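Local coordinates for protein aromatic-L-amino-acid decarboxylase (Catharanthus roseus, PDB 6EEW) that catalyses the pyridoxal-phosphate-dependent decarboxylation of L-tryptophan to tryptamine and of 5-hydroxy-L-tryptophan to serotonin, working as a homodimer, at residues E46-V54 with L449-M457; V105-E113 with L376-Y385. All coordinates share one frame; numbering follows the deposited sequence. Where two conformers were deposited one is given.

Interaction 1. Residues E46-V54 with L449-M457; sequences ETYPVLSEV and LNSTGRVYM
The turn that ends helix 438-451 and leads toward strand 459-462 of the antiparallel sheet is met by the loop following helix 24-44, with Val50 and Leu51 laid against Gly453 and Tyr456. One backbone hydrogen bond joins the two segments: Val50 N donates to Gly453 O over 2.8 Å, nearly straight at 162°. The same oxygen takes a CA-H...O contact from Pro49 CA at 3.2 Å. Gly453 leaves the helix with positive phi, where a side chain would jam against the preceding carbonyl; a CB would also crowd the Pro49 ring.

The side chains carrying the rest of the contact are mostly apolar. The two methyls of Val50 divide the work: CG1, anti to its backbone N (chi1 -176°), abuts Tyr456 CB at 3.4 Å, while CG2 rests on the backbone between Gly453 O (3.4 Å) and Val455 N. Leu51 brings CD1 over the centre of one face of the Tyr456 ring, 3.5 Å from the centroid and 14° off the normal, a CH-pi contact; its CD2 lies nearer the CE1 side. At the ring's edge, in plane, is the amide of Asn450. That amide is held flat by two bonds, OD1 accepting from Met457 N at 2.8 Å and ND2 donating to Met457 O at 2.9 Å, which ties the helix end to the outgoing chain. An alanine in place of Tyr456 removes the face under Leu51 CD1, which would probably open a gap between loop and turn and leave the leucine free to shift. The backbone of Tyr456 is also hydrogen-bonded to Asn96 and Tyr98. Such a glycine-terminated helix end, with the following chain folded back on a helix asparagine, is a helix-to-strand connection, here packed against an N-terminal loop.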
ATOM      1  N   GLU A  46      21.792 -18.813  -2.095  1.00 64.26           N
ATOM      2  CA  GLU A  46      22.965 -18.839  -1.226  1.00 64.96           C
ATOM      3  C   GLU A  46      24.248 -18.740  -2.030  1.00 65.67           C
ATOM      4  O   GLU A  46      25.284 -18.331  -1.495  1.00 70.17           O
ATOM      5  CB  GLU A  46      22.981 -20.118  -0.386  1.00 70.84           C
ATOM      6  CG  GLU A  46      24.180 -20.229   0.543  1.00 78.47           C
ATOM      7  CD  GLU A  46      24.094 -21.424   1.484  1.00 84.14           C
ATOM      8  OE1 GLU A  46      23.025 -22.071   1.542  1.00 86.38           O
ATOM      9  OE2 GLU A  46      25.097 -21.719   2.167  1.00 85.85           O
ATOM     10  N   THR A  47      24.185 -19.075  -3.315  1.00 65.01           N
ATOM     11  CA  THR A  47      25.335 -19.032  -4.201  1.00 68.90           C
ATOM     12  C   THR A  47      25.668 -17.616  -4.652  1.00 71.59           C
ATOM     13  O   THR A  47      26.834 -17.322  -4.938  1.00 73.31           O
ATOM     14  CB  THR A  47      25.067 -19.920  -5.415  1.00 69.55           C
ATOM     15  OG1 THR A  47      25.298 -21.295  -5.068  1.00 63.77           O
ATOM     16  CG2 THR A  47      25.926 -19.504  -6.603  1.00 70.24           C
ATOM     17  N   TYR A  48      24.675 -16.740  -4.739  1.00 69.69           N
ATOM     18  CA  TYR A  48      24.939 -15.409  -5.244  1.00 65.56           C
ATOM     19  C   TYR A  48      25.574 -14.553  -4.153  1.00 66.19           C
ATOM     20  O   TYR A  48      25.384 -14.812  -2.964  1.00 68.57           O
ATOM     21  CB  TYR A  48      23.649 -14.743  -5.718  1.00 67.77           C
ATOM     22  CG  TYR A  48      22.779 -15.588  -6.629  1.00 72.67           C
ATOM     23  CD1 TYR A  48      23.326 -16.566  -7.446  1.00 76.93           C
ATOM     24  CD2 TYR A  48      21.408 -15.379  -6.691  1.00 72.56           C
ATOM     25  CE1 TYR A  48      22.523 -17.332  -8.276  1.00 77.00           C
ATOM     26  CE2 TYR A  48      20.602 -16.135  -7.517  1.00 70.10           C
ATOM     27  CZ  TYR A  48      21.163 -17.110  -8.308  1.00 73.31           C
ATOM     28  OH  TYR A  48      20.361 -17.863  -9.136  1.00 73.01           O
ATOM     29  N   PRO A  49      26.345 -13.535  -4.525  1.00 66.93           N
ATOM     30  CA  PRO A  49      26.771 -12.558  -3.518  1.00 62.71           C
ATOM     31  C   PRO A  49      25.550 -11.910  -2.891  1.00 59.48           C
ATOM     32  O   PRO A  49      24.599 -11.538  -3.587  1.00 60.85           O
ATOM     33  CB  PRO A  49      27.606 -11.553  -4.322  1.00 62.43           C
ATOM     34  CG  PRO A  49      27.163 -11.737  -5.749  1.00 64.13           C
ATOM     35  CD  PRO A  49      26.786 -13.177  -5.884  1.00 66.38           C
ATOM     36  N   VAL A  50      25.557 -11.801  -1.562  1.00 52.29           N
ATOM     37  CA  VAL A  50      24.381 -11.277  -0.873  1.00 58.75           C
ATOM     38  C   VAL A  50      24.133  -9.831  -1.290  1.00 61.46           C
ATOM     39  O   VAL A  50      23.056  -9.477  -1.785  1.00 58.16           O
ATOM     40  CB  VAL A  50      24.539 -11.402   0.652  1.00 57.48           C
ATOM     41  CG1 VAL A  50      23.268 -10.947   1.351  1.00 54.85           C
ATOM     42  CG2 VAL A  50      24.892 -12.825   1.038  1.00 57.03           C
ATOM     43  N   LEU A  51      25.133  -8.981  -1.085  1.00 66.19           N
ATOM     44  CA  LEU A  51      25.073  -7.572  -1.442  1.00 63.45           C
ATOM     45  C   LEU A  51      25.708  -7.394  -2.815  1.00 63.73           C
ATOM     46  O   LEU A  51      26.730  -8.019  -3.115  1.00 66.69           O
ATOM     47  CB  LEU A  51      25.816  -6.740  -0.391  1.00 60.62           C
ATOM     48  CG  LEU A  51      25.632  -5.225  -0.330  1.00 61.89           C
ATOM     49  CD1 LEU A  51      24.196  -4.862   0.037  1.00 63.02           C
ATOM     50  CD2 LEU A  51      26.618  -4.614   0.651  1.00 59.33           C
ATOM     51  N   SER A  52      25.102  -6.548  -3.646  1.00 67.13           N
ATOM     52  CA  SER A  52      25.529  -6.390  -5.031  1.00 66.05           C
ATOM     53  C   SER A  52      26.644  -5.353  -5.160  1.00 64.70           C
ATOM     54  O   SER A  52      26.748  -4.420  -4.361  1.00 68.88           O
ATOM     55  CB  SER A  52      24.350  -5.991  -5.915  1.00 66.10           C
ATOM     56  OG  SER A  52      24.748  -5.955  -7.269  1.00 59.93           O
ATOM     57  N   GLU A  53      27.471  -5.518  -6.193  1.00 63.09           N
ATOM     58  CA  GLU A  53      28.612  -4.639  -6.452  1.00 73.05           C
ATOM     59  C   GLU A  53      28.378  -3.602  -7.556  1.00 70.85           C
ATOM     60  O   GLU A  53      29.309  -2.861  -7.897  1.00 74.04           O
ATOM     61  CB  GLU A  53      29.844  -5.486  -6.802  1.00 85.46           C
ATOM     62  CG  GLU A  53      30.419  -6.290  -5.629  1.00 94.55           C
ATOM     63  CD  GLU A  53      31.266  -5.452  -4.682  1.00102.39           C
ATOM     64  OE1 GLU A  53      31.531  -4.270  -4.996  1.00106.09           O
ATOM     65  OE2 GLU A  53      31.668  -5.977  -3.621  1.00104.40           O
ATOM     66  N   VAL A  54      27.171  -3.510  -8.120  1.00 59.10           N
ATOM     67  CA  VAL A  54      26.968  -2.590  -9.232  1.00 61.29           C
ATOM     68  C   VAL A  54      27.160  -1.148  -8.767  1.00 69.72           C
ATOM     69  O   VAL A  54      26.972  -0.814  -7.591  1.00 70.66           O
ATOM     70  CB  VAL A  54      25.574  -2.780  -9.854  1.00 55.33           C
ATOM     71  CG1 VAL A  54      25.390  -4.219 -10.326  1.00 58.72           C
ATOM     72  CG2 VAL A  54      24.483  -2.382  -8.880  1.00 47.27           C
ATOM     73  N   LEU A 449      33.553  -7.791   5.867  1.00 65.88           N
ATOM     74  CA  LEU A 449      32.504  -8.803   5.883  1.00 64.43           C
ATOM     75  C   LEU A 449      31.618  -8.673   4.657  1.00 65.79           C
ATOM     76  O   LEU A 449      31.427  -9.634   3.902  1.00 63.96           O
ATOM     77  CB  LEU A 449      31.672  -8.676   7.158  1.00 61.43           C
ATOM     78  CG  LEU A 449      32.350  -9.138   8.446  1.00 66.76           C
ATOM     79  CD1 LEU A 449      31.565  -8.641   9.637  1.00 69.02           C
ATOM     80  CD2 LEU A 449      32.458 -10.653   8.473  1.00 68.24           C
ATOM     81  N   ASN A 450      31.095  -7.467   4.426  1.00 70.01           N
ATOM     82  CA  ASN A 450      30.146  -7.283   3.333  1.00 64.47           C
ATOM     83  C   ASN A 450      30.822  -7.460   1.980  1.00 69.08           C
ATOM     84  O   ASN A 450      30.221  -8.005   1.045  1.00 70.71           O
ATOM     85  CB  ASN A 450      29.474  -5.921   3.453  1.00 54.73           C
ATOM     86  CG  ASN A 450      28.481  -5.864   4.600  1.00 58.15           C
ATOM     87  OD1 ASN A 450      27.870  -6.873   4.966  1.00 63.09           O
ATOM     88  ND2 ASN A 450      28.319  -4.686   5.181  1.00 57.82           N
ATOM     89  N   SER A 451      32.075  -7.020   1.860  1.00 70.17           N
ATOM     90  CA  SER A 451      32.821  -7.196   0.623  1.00 72.56           C
ATOM     91  C   SER A 451      33.019  -8.662   0.284  1.00 75.99           C
ATOM     92  O   SER A 451      33.218  -8.994  -0.891  1.00 79.30           O
ATOM     93  CB  SER A 451      34.178  -6.505   0.738  1.00 75.76           C
ATOM     94  OG  SER A 451      34.015  -5.125   1.009  1.00 80.63           O
ATOM     95  N   THR A 452      32.970  -9.544   1.285  1.00 80.11           N
ATOM     96  CA  THR A 452      33.059 -10.976   1.005  1.00 79.85           C
ATOM     97  C   THR A 452      32.046 -11.440  -0.032  1.00 75.97           C
ATOM     98  O   THR A 452      32.319 -12.375  -0.794  1.00 76.97           O
ATOM     99  CB  THR A 452      32.834 -11.778   2.282  1.00 79.44           C
ATOM    100  OG1 THR A 452      33.883 -11.493   3.208  1.00 85.64           O
ATOM    101  CG2 THR A 452      32.803 -13.269   1.974  1.00 79.61           C
ATOM    102  N   GLY A 453      30.877 -10.807  -0.082  1.00 68.13           N
ATOM    103  CA  GLY A 453      29.760 -11.340  -0.827  1.00 67.54           C
ATOM    104  C   GLY A 453      29.054 -12.499  -0.159  1.00 68.64           C
ATOM    105  O   GLY A 453      27.937 -12.846  -0.575  1.00 62.40           O
ATOM    106  N   ARG A 454      29.658 -13.106   0.867  1.00 70.47           N
ATOM    107  CA  ARG A 454      29.081 -14.258   1.544  1.00 69.31           C
ATOM    108  C   ARG A 454      28.241 -13.881   2.756  1.00 62.63           C
ATOM    109  O   ARG A 454      27.781 -14.776   3.468  1.00 65.17           O
ATOM    110  CB  ARG A 454      30.172 -15.240   1.977  1.00 78.18           C
ATOM    111  CG  ARG A 454      31.001 -15.824   0.858  1.00 88.99           C
ATOM    112  CD  ARG A 454      32.120 -16.692   1.440  1.00102.16           C
ATOM    113  NE  ARG A 454      31.582 -17.832   2.184  1.00110.41           N
ATOM    114  CZ  ARG A 454      31.489 -19.072   1.712  1.00115.40           C
ATOM    115  NH1 ARG A 454      31.910 -19.361   0.485  1.00117.93           N
ATOM    116  NH2 ARG A 454      30.975 -20.033   2.472  1.00115.56           N
ATOM    117  N   VAL A 455      28.043 -12.590   3.016  1.00 58.81           N
ATOM    118  CA  VAL A 455      27.258 -12.142   4.159  1.00 57.11           C
ATOM    119  C   VAL A 455      26.920 -10.677   3.948  1.00 58.99           C
ATOM    120  O   VAL A 455      27.662  -9.944   3.291  1.00 59.25           O
ATOM    121  CB  VAL A 455      28.013 -12.369   5.494  1.00 59.51           C
ATOM    122  CG1 VAL A 455      29.336 -11.634   5.498  1.00 60.67           C
ATOM    123  CG2 VAL A 455      27.169 -11.901   6.666  1.00 58.01           C
ATOM    124  N   TYR A 456      25.783 -10.253   4.496  1.00 60.12           N
ATOM    125  CA  TYR A 456      25.413  -8.845   4.534  1.00 55.47           C
ATOM    126  C   TYR A 456      24.959  -8.505   5.942  1.00 51.89           C
ATOM    127  O   TYR A 456      23.980  -9.078   6.435  1.00 47.00           O
ATOM    128  CB  TYR A 456      24.304  -8.528   3.527  1.00 58.03           C
ATOM    129  CG  TYR A 456      23.947  -7.057   3.448  1.00 56.35           C
ATOM    130  CD1 TYR A 456      24.889  -6.071   3.730  1.00 59.68           C
ATOM    131  CD2 TYR A 456      22.667  -6.652   3.089  1.00 56.29           C
ATOM    132  CE1 TYR A 456      24.564  -4.714   3.657  1.00 58.62           C
ATOM    133  CE2 TYR A 456      22.331  -5.300   3.015  1.00 52.87           C
ATOM    134  CZ  TYR A 456      23.284  -4.336   3.300  1.00 53.59           C
ATOM    135  OH  TYR A 456      22.961  -2.996   3.223  1.00 51.72           O
ATOM    136  N   MET A 457      25.635  -7.541   6.559  1.00 54.90           N
ATOM    137  CA  MET A 457      25.251  -7.005   7.855  1.00 58.34           C
ATOM    138  C   MET A 457      25.313  -5.495   7.766  1.00 57.99           C
ATOM    139  O   MET A 457      26.175  -4.942   7.073  1.00 61.15           O
ATOM    140  CB  MET A 457      26.163  -7.483   8.999  1.00 57.82           C
ATOM    141  CG  MET A 457      26.223  -8.980   9.178  1.00 64.18           C
ATOM    142  SD  MET A 457      27.627  -9.521  10.184  1.00 70.03           S
ATOM    143  CE  MET A 457      27.558  -8.402  11.576  1.00 65.43           C
TER

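Interaction 2. Residues V105-E113 with L376-Y385; sequences VSSAAFLGE and LKLWLILRSY
Lys377 NZ is gripped by three oxygens: Glu113 OE2 in a salt bridge of 2.7 Å, using the carboxylate's anti lone pair, and the backbone carbonyls of Tyr324 and Asp326. The two side chains run alongside, the lysine extended beyond CG and the glutamate bent at chi2 (-79°) to bring its carboxylate round to the ammonium. The Lys377 side chain lies about 6 Å from that of the L-tryptophan-binding His318.

Behind this pair helices 107-119 and 375-409 pack nearly antiparallel, their local axes 7.6 Å apart at an angle of 152°. Gly112 permits this closeness: its CA lies 3.8 Å from Lys377 CA, and a CB would clash. Leu380 CD2 fills in beside it, 3.7 Å from Gly112 N. One turn earlier, Ala108 is a knob in the hole formed by Leu380, Ile381, Ser384 and Tyr385, while Ala109 CB meets Ile381 CD1 at 3.7 Å.

At the helix start Ser106 is the N-cap; its OG accepts from Ala109 N at 3.2 Å, lies at the edge of the Tyr385 ring, in plane, and is also hydrogen-bonded to Leu322 O. Tyr385 OH takes a weak bond from Ala108 N at 3.4 Å. Phe19 of the second subunit meets the Tyr385 ring edge-to-face. Small residues bring the helices close, and the buried lysine charge is probably balanced by Glu113 and eased by the two carbonyls.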
ATOM      1  N   VAL A 105       9.407 -15.309   5.013  1.00 54.13           N
ATOM      2  CA  VAL A 105       8.455 -15.765   4.006  1.00 54.14           C
ATOM      3  C   VAL A 105       8.090 -17.221   4.281  1.00 55.73           C
ATOM      4  O   VAL A 105       8.666 -17.875   5.151  1.00 50.05           O
ATOM      5  CB  VAL A 105       9.013 -15.614   2.577  1.00 49.24           C
ATOM      6  CG1 VAL A 105       9.412 -14.157   2.305  1.00 36.10           C
ATOM      7  CG2 VAL A 105      10.199 -16.560   2.358  1.00 49.25           C
ATOM      8  N   SER A 106       7.110 -17.718   3.524  1.00 51.65           N
ATOM      9  CA  SER A 106       6.648 -19.098   3.619  1.00 46.41           C
ATOM     10  C   SER A 106       5.830 -19.427   2.375  1.00 46.20           C
ATOM     11  O   SER A 106       5.126 -18.571   1.838  1.00 40.30           O
ATOM     12  CB  SER A 106       5.791 -19.337   4.862  1.00 46.19           C
ATOM     13  OG  SER A 106       4.530 -18.694   4.719  1.00 48.25           O
ATOM     14  N   SER A 107       5.858 -20.696   1.973  1.00 50.18           N
ATOM     15  CA  SER A 107       5.107 -21.071   0.783  1.00 56.65           C
ATOM     16  C   SER A 107       3.607 -20.877   0.972  1.00 52.02           C
ATOM     17  O   SER A 107       2.908 -20.516   0.016  1.00 55.79           O
ATOM     18  CB  SER A 107       5.427 -22.509   0.386  1.00 57.42           C
ATOM     19  OG  SER A 107       5.121 -23.397   1.425  1.00 65.21           O
ATOM     20  N   ALA A 108       3.085 -21.101   2.182  1.00 41.77           N
ATOM     21  CA  ALA A 108       1.660 -20.847   2.401  1.00 36.83           C
ATOM     22  C   ALA A 108       1.321 -19.403   2.067  1.00 42.00           C
ATOM     23  O   ALA A 108       0.315 -19.124   1.394  1.00 45.53           O
ATOM     24  CB  ALA A 108       1.255 -21.170   3.837  1.00 33.01           C
ATOM     25  N   ALA A 109       2.177 -18.472   2.493  1.00 45.95           N
ATOM     26  CA  ALA A 109       1.929 -17.064   2.206  1.00 49.29           C
ATOM     27  C   ALA A 109       2.064 -16.776   0.718  1.00 50.43           C
ATOM     28  O   ALA A 109       1.330 -15.948   0.173  1.00 51.79           O
ATOM     29  CB  ALA A 109       2.883 -16.183   3.010  1.00 46.28           C
ATOM     30  N   PHE A 110       3.005 -17.432   0.043  1.00 42.81           N
ATOM     31  CA  PHE A 110       3.144 -17.214  -1.390  1.00 44.90           C
ATOM     32  C   PHE A 110       1.911 -17.689  -2.140  1.00 53.97           C
ATOM     33  O   PHE A 110       1.480 -17.050  -3.108  1.00 59.44           O
ATOM     34  CB  PHE A 110       4.381 -17.919  -1.922  1.00 41.76           C
ATOM     35  CG  PHE A 110       4.757 -17.481  -3.288  1.00 41.52           C
ATOM     36  CD1 PHE A 110       5.378 -16.255  -3.485  1.00 40.58           C
ATOM     37  CD2 PHE A 110       4.485 -18.281  -4.388  1.00 49.82           C
ATOM     38  CE1 PHE A 110       5.733 -15.838  -4.766  1.00 42.52           C
ATOM     39  CE2 PHE A 110       4.838 -17.872  -5.672  1.00 44.28           C
ATOM     40  CZ  PHE A 110       5.464 -16.656  -5.860  1.00 45.79           C
ATOM     41  N   LEU A 111       1.335 -18.814  -1.715  1.00 45.90           N
ATOM     42  CA  LEU A 111       0.074 -19.241  -2.294  1.00 41.56           C
ATOM     43  C   LEU A 111      -0.998 -18.191  -2.054  1.00 47.22           C
ATOM     44  O   LEU A 111      -1.789 -17.882  -2.951  1.00 44.30           O
ATOM     45  CB  LEU A 111      -0.349 -20.576  -1.694  1.00 41.22           C
ATOM     46  CG  LEU A 111       0.630 -21.733  -1.934  1.00 43.51           C
ATOM     47  CD1 LEU A 111       0.044 -23.024  -1.410  1.00 38.91           C
ATOM     48  CD2 LEU A 111       0.959 -21.853  -3.407  1.00 56.68           C
ATOM     49  N   GLY A 112      -1.016 -17.612  -0.854  1.00 49.72           N
ATOM     50  CA  GLY A 112      -1.981 -16.558  -0.574  1.00 46.79           C
ATOM     51  C   GLY A 112      -1.786 -15.346  -1.462  1.00 47.68           C
ATOM     52  O   GLY A 112      -2.751 -14.740  -1.924  1.00 48.11           O
ATOM     53  N   GLU A 113      -0.533 -14.970  -1.696  1.00 45.08           N
ATOM     54  CA  GLU A 113      -0.235 -13.862  -2.591  1.00 44.53           C
ATOM     55  C   GLU A 113      -0.708 -14.160  -4.007  1.00 50.25           C
ATOM     56  O   GLU A 113      -1.396 -13.339  -4.628  1.00 48.34           O
ATOM     57  CB  GLU A 113       1.262 -13.565  -2.569  1.00 36.26           C
ATOM     58  CG  GLU A 113       1.666 -12.684  -1.397  1.00 41.27           C
ATOM     59  CD  GLU A 113       1.356 -11.196  -1.640  1.00 50.62           C
ATOM     60  OE1 GLU A 113       1.040 -10.832  -2.800  1.00 53.80           O
ATOM     61  OE2 GLU A 113       1.422 -10.393  -0.676  1.00 46.53           O
ATOM     62  N   LEU A 376      -6.120 -13.076   2.967  1.00 36.23           N
ATOM     63  CA  LEU A 376      -6.072 -14.461   2.513  1.00 43.31           C
ATOM     64  C   LEU A 376      -4.753 -15.117   2.897  1.00 48.57           C
ATOM     65  O   LEU A 376      -4.726 -16.231   3.432  1.00 52.41           O
ATOM     66  CB  LEU A 376      -6.253 -14.517   0.997  1.00 39.41           C
ATOM     67  CG  LEU A 376      -6.307 -15.902   0.357  1.00 45.15           C
ATOM     68  CD1 LEU A 376      -7.598 -16.667   0.768  1.00 42.71           C
ATOM     69  CD2 LEU A 376      -6.161 -15.802  -1.171  1.00 37.14           C
ATOM     70  N   LYS A 377      -3.641 -14.452   2.601  1.00 45.89           N
ATOM     71  CA  LYS A 377      -2.357 -15.078   2.862  1.00 51.02           C
ATOM     72  C   LYS A 377      -2.120 -15.251   4.359  1.00 50.36           C
ATOM     73  O   LYS A 377      -1.531 -16.253   4.772  1.00 52.16           O
ATOM     74  CB  LYS A 377      -1.242 -14.263   2.200  1.00 48.36           C
ATOM     75  CG  LYS A 377      -1.011 -12.877   2.794  1.00 40.09           C
ATOM     76  CD  LYS A 377       0.215 -12.240   2.150  1.00 36.16           C
ATOM     77  CE  LYS A 377       0.432 -10.800   2.590  1.00 33.43           C
ATOM     78  NZ  LYS A 377       1.673 -10.193   1.959  1.00 34.37           N
ATOM     79  N   LEU A 378      -2.598 -14.318   5.192  1.00 46.20           N
ATOM     80  CA  LEU A 378      -2.468 -14.505   6.640  1.00 54.65           C
ATOM     81  C   LEU A 378      -3.260 -15.721   7.109  1.00 52.14           C
ATOM     82  O   LEU A 378      -2.760 -16.542   7.891  1.00 44.19           O
ATOM     83  CB  LEU A 378      -2.945 -13.271   7.396  1.00 49.71           C
ATOM     84  CG  LEU A 378      -1.976 -12.130   7.686  1.00 50.63           C
ATOM     85  CD1 LEU A 378      -2.610 -11.235   8.753  1.00 41.86           C
ATOM     86  CD2 LEU A 378      -0.608 -12.649   8.130  1.00 51.45           C
ATOM     87  N   TRP A 379      -4.518 -15.822   6.670  1.00 47.07           N
ATOM     88  CA  TRP A 379      -5.332 -16.998   6.950  1.00 46.44           C
ATOM     89  C   TRP A 379      -4.599 -18.271   6.565  1.00 52.10           C
ATOM     90  O   TRP A 379      -4.560 -19.235   7.338  1.00 52.05           O
ATOM     91  CB  TRP A 379      -6.654 -16.890   6.201  1.00 41.24           C
ATOM     92  CG  TRP A 379      -7.679 -17.929   6.527  1.00 40.27           C
ATOM     93  CD1 TRP A 379      -8.138 -18.276   7.763  1.00 42.39           C
ATOM     94  CD2 TRP A 379      -8.428 -18.718   5.585  1.00 36.60           C
ATOM     95  NE1 TRP A 379      -9.109 -19.256   7.651  1.00 43.34           N
ATOM     96  CE2 TRP A 379      -9.305 -19.537   6.324  1.00 43.05           C
ATOM     97  CE3 TRP A 379      -8.429 -18.819   4.187  1.00 35.02           C
ATOM     98  CZ2 TRP A 379     -10.177 -20.434   5.713  1.00 46.93           C
ATOM     99  CZ3 TRP A 379      -9.293 -19.710   3.581  1.00 38.86           C
ATOM    100  CH2 TRP A 379     -10.156 -20.507   4.343  1.00 47.81           C
ATOM    101  N   LEU A 380      -4.023 -18.298   5.359  1.00 51.26           N
ATOM    102  CA  LEU A 380      -3.322 -19.501   4.934  1.00 47.90           C
ATOM    103  C   LEU A 380      -2.111 -19.760   5.811  1.00 45.06           C
ATOM    104  O   LEU A 380      -1.812 -20.911   6.101  1.00 45.37           O
ATOM    105  CB  LEU A 380      -2.897 -19.412   3.468  1.00 44.28           C
ATOM    106  CG  LEU A 380      -3.856 -20.027   2.435  1.00 41.44           C
ATOM    107  CD1 LEU A 380      -5.232 -19.388   2.591  1.00 38.12           C
ATOM    108  CD2 LEU A 380      -3.340 -19.828   1.020  1.00 38.29           C
ATOM    109  N   ILE A 381      -1.430 -18.718   6.282  1.00 43.38           N
ATOM    110  CA  ILE A 381      -0.283 -18.933   7.166  1.00 48.09           C
ATOM    111  C   ILE A 381      -0.730 -19.614   8.457  1.00 51.20           C
ATOM    112  O   ILE A 381      -0.204 -20.668   8.860  1.00 50.32           O
ATOM    113  CB  ILE A 381       0.410 -17.594   7.465  1.00 49.99           C
ATOM    114  CG1 ILE A 381       0.988 -16.977   6.192  1.00 52.49           C
ATOM    115  CG2 ILE A 381       1.477 -17.766   8.543  1.00 44.35           C
ATOM    116  CD1 ILE A 381       1.569 -15.581   6.415  1.00 53.50           C
ATOM    117  N   LEU A 382      -1.698 -18.999   9.130  1.00 46.58           N
ATOM    118  CA  LEU A 382      -2.207 -19.543  10.379  1.00 45.31           C
ATOM    119  C   LEU A 382      -2.693 -20.976  10.194  1.00 48.46           C
ATOM    120  O   LEU A 382      -2.293 -21.882  10.939  1.00 50.84           O
ATOM    121  CB  LEU A 382      -3.308 -18.633  10.911  1.00 38.27           C
ATOM    122  CG  LEU A 382      -2.640 -17.284  11.162  1.00 39.04           C
ATOM    123  CD1 LEU A 382      -3.681 -16.210  11.394  1.00 31.71           C
ATOM    124  CD2 LEU A 382      -1.712 -17.399  12.357  1.00 30.19           C
ATOM    125  N   ARG A 383      -3.543 -21.205   9.194  1.00 41.09           N
ATOM    126  CA  ARG A 383      -4.098 -22.542   9.006  1.00 43.31           C
ATOM    127  C   ARG A 383      -3.037 -23.566   8.609  1.00 52.04           C
ATOM    128  O   ARG A 383      -3.140 -24.734   8.994  1.00 59.24           O
ATOM    129  CB  ARG A 383      -5.213 -22.520   7.964  1.00 35.74           C
ATOM    130  CG  ARG A 383      -6.487 -21.884   8.461  1.00 40.60           C
ATOM    131  CD  ARG A 383      -7.670 -22.260   7.573  1.00 40.97           C
ATOM    132  NE  ARG A 383      -7.970 -23.678   7.645  1.00 37.49           N
ATOM    133  CZ  ARG A 383      -8.885 -24.294   6.896  1.00 43.49           C
ATOM    134  NH1 ARG A 383      -9.597 -23.626   5.988  1.00 49.82           N
ATOM    135  NH2 ARG A 383      -9.096 -25.574   7.063  1.00 40.05           N
ATOM    136  N   SER A 384      -2.018 -23.154   7.850  0.66 51.57           N
ATOM    137  CA  SER A 384      -1.086 -24.125   7.297  0.66 51.74           C
ATOM    138  C   SER A 384       0.002 -24.517   8.285  0.66 53.51           C
ATOM    139  O   SER A 384       0.555 -25.616   8.180  0.66 55.04           O
ATOM    140  CB  SER A 384      -0.464 -23.563   6.020  0.66 50.05           C
ATOM    141  OG  SER A 384      -1.462 -23.004   5.173  0.66 47.86           O
ATOM    142  N   TYR A 385       0.325 -23.647   9.244  1.00 53.81           N
ATOM    143  CA  TYR A 385       1.377 -23.940  10.200  1.00 54.51           C
ATOM    144  C   TYR A 385       0.895 -24.159  11.626  1.00 59.00           C
ATOM    145  O   TYR A 385       1.454 -25.015  12.322  1.00 49.80           O
ATOM    146  CB  TYR A 385       2.437 -22.832  10.159  1.00 52.86           C
ATOM    147  CG  TYR A 385       3.011 -22.731   8.762  1.00 61.11           C
ATOM    148  CD1 TYR A 385       3.393 -23.880   8.073  1.00 66.72           C
ATOM    149  CD2 TYR A 385       3.136 -21.512   8.109  1.00 54.62           C
ATOM    150  CE1 TYR A 385       3.904 -23.813   6.785  1.00 64.61           C
ATOM    151  CE2 TYR A 385       3.649 -21.437   6.821  1.00 53.16           C
ATOM    152  CZ  TYR A 385       4.035 -22.585   6.163  1.00 61.49           C
ATOM    153  OH  TYR A 385       4.537 -22.515   4.876  1.00 62.16           O
TER

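From the N terminus, the chain leaves helix 24-44 into loop 46-54, which interaction 1 joins to 449-457 across 394 intervening residues. Within that long span the chain reaches 105-113, and interaction 2 closes a smaller loop of 262 residues on 376-385; the two therefore nest without crossing. The inner loop includes the whole seven-stranded sheet of the cofactor-binding domain, and interaction 2 packs together the helices that begin and end this inner loop, 107-119 and 375-409. The outer closure ties the N-terminal loop to the turn between helix 438-451 and strand 459-462 of the four-stranded antiparallel sheet. The contacts do not touch: their centres lie about 29 Å apart and their nearest atoms about 13 Å.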